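PDB 4ZPJ: extracellular ligand-binding receptor from Sphaerobacter thermophilus, which probably binds a small-molecule ligand outside the membrane, as the substrate-binding component of an ABC transporter of the leucine-binding protein family. Local coordinates for residues Q107-T110 and K111-L115; I296-A299 and A300-L303. One frame throughout, in Å; residues are numbered along the deposited sequence.

Contact 1 (Q107-T110 and K111-L115); sequences QAIT and KTRQL
The guanidinium group of Arg-113 has CG2 of Ile-109 at its edge, near the guanidinium plane, with NH1 3.9 Å from that methyl. The two side chains run side by side one helical turn apart: CG of Arg-113 passes Ile-109 O, and the extended chain beyond it brings NH1 to the methyl. A second flat group, the carbonyl of Ala-108, takes two donors from Thr-112: the backbone N at 2.8 Å, and OG1 at 2.7 Å from the opposite face of the carbonyl plane. With chi1 at -65°, OG1 stands beside its own backbone N, turned back to the preceding turn. This suits threonine to a buried helix position, since its hydroxyl is satisfied by the main chain. A valine here keeps the branched shape, but Ala-108 O would probably lose its second donor and be held by the backbone N alone.

Lys-111 N bonds to Gln-107 O at 2.8 Å, nearly straight at 168°, while the side chains lie alongside, CG to CG 4.1 Å. Both long chains carry their nitrogens to Asp-100 O, and Lys-111 NZ also bonds Glu-99, seen to bind zinc in a crystal structure of this protein. Helix 105-117 presents Ala-108 and Thr-112 to helix 130-142, sets Lys-111 and Thr-112 against Leu-60 of strand 55-61, and packs Leu-115 on Ile-97 of strand 92-100.

Contact 2 (I296-A299 and A300-L303); sequences IGDA and ALGL
Ile-296 presses its CG2 methyl against the CB of Ala-300, at 3.3 Å a closer approach than carbon atoms usually make. The same methyl is 3.3 Å from Ala-300 N, because CG2 lies anti to the isoleucine's own backbone N and reaches forward over the chain that follows. The small alanine suits this tight spot, and Val-288 and Val-399 also touch it.

Between them the chain leaves helix 293-296 through Gly-297, whose positive phi of 54° favours glycine. Gly-297 O accepts Ala-300 N at 3.2 Å, and Asp-298 O accepts Leu-301 N at 3.2 Å; both donors stand well above the carbonyl planes. A type II beta turn from Ala-300 to Leu-303 then redirects the chain, closed by Leu-303 N to Ala-300 O. Gly-302 fits that turn, since a CB there would jam against the carbonyl O of Leu-301. Asp-298 suits the exposed bend, its OD2 bonded to Gln-271, while Lys-276 NZ bonds the carbonyls of Ala-299 and Leu-301. The chemistry is therefore divided: Ile-296 and Ala-300 pack together in the buried part, whereas main-chain bonds and glycine conformations set the path from helix 293-296 into strand 304-307.

Both contacts are local and partly buried, yet they lie on opposite sides of the chain's centre, with their own centres about 41 Å apart, and share no helix or strand. Contact 1 stays within one helix beside the mixed sheet, held by regular i to i+4 bonds; Ala-108 and Thr-112 are buried, Thr-110 and Arg-113 exposed, and Gln-107 and Lys-111 lie between, with a zinc ion close to Gln-114. Contact 2, away from the annotated sites, has a larger share of buried residues but no regular helix-type pattern; i to i+3 bonds and two glycines steer it. Polar side chains thus mark the first, small and apolar ones the second.

Contact 1 (Q107-T110 and K111-L115)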
loop_
_atom_site.group_PDB
_atom_site.type_symbol
_atom_site.label_atom_id
_atom_site.label_comp_id
_atom_site.label_asym_id
_atom_site.label_seq_id
_atom_site.Cartn_x
_atom_site.Cartn_y
_atom_site.Cartn_z
ATOM N N GLN A 107 20.745 -8.464 3.976
ATOM C CA GLN A 107 21.197 -7.404 3.106
ATOM C C GLN A 107 20.521 -6.070 3.477
ATOM O O GLN A 107 21.132 -5.038 3.323
ATOM C CB GLN A 107 20.989 -7.770 1.617
ATOM C CG GLN A 107 21.626 -6.775 0.628
ATOM C CD GLN A 107 21.753 -7.309 -0.800
ATOM O OE1 GLN A 107 22.056 -8.488 -1.017
ATOM N NE2 GLN A 107 21.561 -6.437 -1.779
ATOM N N ALA A 108 19.294 -6.094 4.019
ATOM C CA ALA A 108 18.608 -4.858 4.429
ATOM C C ALA A 108 19.383 -4.221 5.563
ATOM O O ALA A 108 19.573 -3.012 5.590
ATOM C CB ALA A 108 17.169 -5.122 4.852
ATOM N N ILE A 109 19.883 -5.070 6.452
ATOM C CA ILE A 109 20.696 -4.657 7.597
ATOM C C ILE A 109 22.029 -4.025 7.195
ATOM O O ILE A 109 22.401 -2.943 7.670
ATOM C CB ILE A 109 20.965 -5.880 8.518
ATOM C CG1 ILE A 109 19.812 -6.049 9.516
ATOM C CG2 ILE A 109 22.284 -5.763 9.271
ATOM C CD1 ILE A 109 19.593 -7.490 9.941
ATOM N N THR A 110 22.744 -4.719 6.331
ATOM C CA THR A 110 23.990 -4.241 5.793
ATOM C C THR A 110 23.745 -2.920 5.069
ATOM O O THR A 110 24.413 -1.932 5.296
ATOM C CB THR A 110 24.566 -5.270 4.779
ATOM O OG1 THR A 110 24.838 -6.518 5.451
ATOM C CG2 THR A 110 25.849 -4.732 4.128
ATOM N N LYS A 111 22.808 -2.912 4.151
ATOM C CA LYS A 111 22.531 -1.672 3.436
ATOM C C LYS A 111 22.162 -0.519 4.363
ATOM O O LYS A 111 22.616 0.595 4.151
ATOM C CB LYS A 111 21.463 -1.897 2.353
ATOM C CG LYS A 111 21.971 -2.755 1.175
ATOM C CD LYS A 111 23.415 -2.431 0.777
ATOM C CE LYS A 111 23.846 -3.142 -0.496
ATOM N NZ LYS A 111 23.200 -2.541 -1.668
ATOM N N THR A 112 21.350 -0.799 5.377
ATOM C CA THR A 112 20.861 0.233 6.260
ATOM C C THR A 112 22.028 0.713 7.077
ATOM O O THR A 112 22.212 1.917 7.205
ATOM C CB THR A 112 19.705 -0.277 7.159
ATOM O OG1 THR A 112 18.568 -0.599 6.354
ATOM C CG2 THR A 112 19.276 0.760 8.149
ATOM N N ARG A 113 22.865 -0.211 7.576
ATOM C CA ARG A 113 24.024 0.224 8.347
ATOM C C ARG A 113 24.938 1.127 7.542
ATOM O O ARG A 113 25.421 2.111 8.055
ATOM C CB ARG A 113 24.833 -0.944 8.904
ATOM C CG ARG A 113 24.213 -1.503 10.175
ATOM C CD ARG A 113 25.229 -2.205 11.086
ATOM N NE ARG A 113 24.794 -2.104 12.495
ATOM C CZ ARG A 113 23.989 -2.970 13.135
ATOM N NH1 ARG A 113 23.521 -4.065 12.538
ATOM N NH2 ARG A 113 23.667 -2.752 14.402
ATOM N N GLN A 114 25.152 0.789 6.281
ATOM C CA GLN A 114 25.952 1.619 5.379
ATOM C C GLN A 114 25.391 3.058 5.160
ATOM O O GLN A 114 26.119 4.025 5.233
ATOM C CB GLN A 114 26.127 0.869 4.054
ATOM C CG GLN A 114 26.583 1.708 2.885
ATOM C CD GLN A 114 26.298 1.047 1.545
ATOM O OE1 GLN A 114 26.491 -0.176 1.368
ATOM N NE2 GLN A 114 25.856 1.860 0.580
ATOM N N LEU A 115 24.096 3.191 4.927
ATOM C CA LEU A 115 23.511 4.501 4.655
ATOM C C LEU A 115 23.639 5.393 5.879
ATOM O O LEU A 115 23.912 6.572 5.750
ATOM C CB LEU A 115 22.029 4.381 4.315
ATOM C CG LEU A 115 21.610 3.659 3.050
ATOM C CD1 LEU A 115 20.103 3.361 3.149
ATOM C CD2 LEU A 115 21.929 4.501 1.823
#

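Contact 2 (I296-A299 and A300-L303)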
loop_
_atom_site.group_PDB
_atom_site.type_symbol
_atom_site.label_atom_id
_atom_site.label_comp_id
_atom_site.label_asym_id
_atom_site.label_seq_id
_atom_site.Cartn_x
_atom_site.Cartn_y
_atom_site.Cartn_z
ATOM N N ILE A 296 -6.054 -9.736 -15.797
ATOM C CA ILE A 296 -7.274 -10.211 -15.225
ATOM C C ILE A 296 -8.345 -9.953 -16.269
ATOM O O ILE A 296 -9.000 -10.882 -16.812
ATOM C CB ILE A 296 -7.686 -9.375 -14.017
ATOM C CG1 ILE A 296 -6.631 -9.390 -12.914
ATOM C CG2 ILE A 296 -9.068 -9.779 -13.548
ATOM C CD1 ILE A 296 -6.363 -10.742 -12.395
ATOM N N GLY A 297 -8.503 -8.647 -16.476
ATOM C CA GLY A 297 -9.504 -8.027 -17.304
ATOM C C GLY A 297 -10.911 -8.420 -16.977
ATOM O O GLY A 297 -11.563 -7.938 -16.056
ATOM N N ASP A 298 -11.365 -9.303 -17.814
ATOM C CA ASP A 298 -12.708 -9.696 -17.852
ATOM C C ASP A 298 -13.087 -10.392 -16.518
ATOM O O ASP A 298 -14.216 -10.277 -16.049
ATOM C CB ASP A 298 -12.820 -10.572 -19.107
ATOM C CG ASP A 298 -14.146 -11.183 -19.268
ATOM O OD1 ASP A 298 -15.173 -10.472 -19.180
ATOM O OD2 ASP A 298 -14.130 -12.406 -19.477
ATOM N N ALA A 299 -12.130 -11.025 -15.856
ATOM C CA ALA A 299 -12.445 -11.814 -14.658
ATOM C C ALA A 299 -12.813 -10.925 -13.498
ATOM O O ALA A 299 -13.611 -11.276 -12.689
ATOM C CB ALA A 299 -11.315 -12.778 -14.308
ATOM N N ALA A 300 -12.325 -9.711 -13.471
ATOM C CA ALA A 300 -12.660 -8.835 -12.367
ATOM C C ALA A 300 -13.758 -7.834 -12.712
ATOM O O ALA A 300 -14.069 -7.013 -11.906
ATOM C CB ALA A 300 -11.423 -8.109 -11.894
ATOM N N LEU A 301 -14.376 -7.913 -13.880
ATOM C CA LEU A 301 -15.386 -6.908 -14.243
ATOM C C LEU A 301 -16.553 -6.858 -13.279
ATOM O O LEU A 301 -17.163 -7.894 -13.004
ATOM C CB LEU A 301 -15.871 -7.166 -15.646
ATOM C CG LEU A 301 -16.608 -6.142 -16.495
ATOM C CD1 LEU A 301 -15.843 -4.835 -16.644
ATOM C CD2 LEU A 301 -16.862 -6.751 -17.885
ATOM N N GLY A 302 -16.868 -5.661 -12.749
ATOM C CA GLY A 302 -17.982 -5.518 -11.803
ATOM C C GLY A 302 -17.681 -5.755 -10.320
ATOM O O GLY A 302 -18.485 -5.446 -9.475
ATOM N N LEU A 303 -16.495 -6.258 -10.014
ATOM C CA LEU A 303 -16.026 -6.509 -8.683
ATOM C C LEU A 303 -15.709 -5.210 -7.968
ATOM O O LEU A 303 -15.073 -4.318 -8.492
ATOM C CB LEU A 303 -14.756 -7.418 -8.730
ATOM C CG LEU A 303 -14.986 -8.938 -8.634
ATOM C CD1 LEU A 303 -16.316 -9.358 -9.240
ATOM C CD2 LEU A 303 -13.850 -9.813 -9.111
#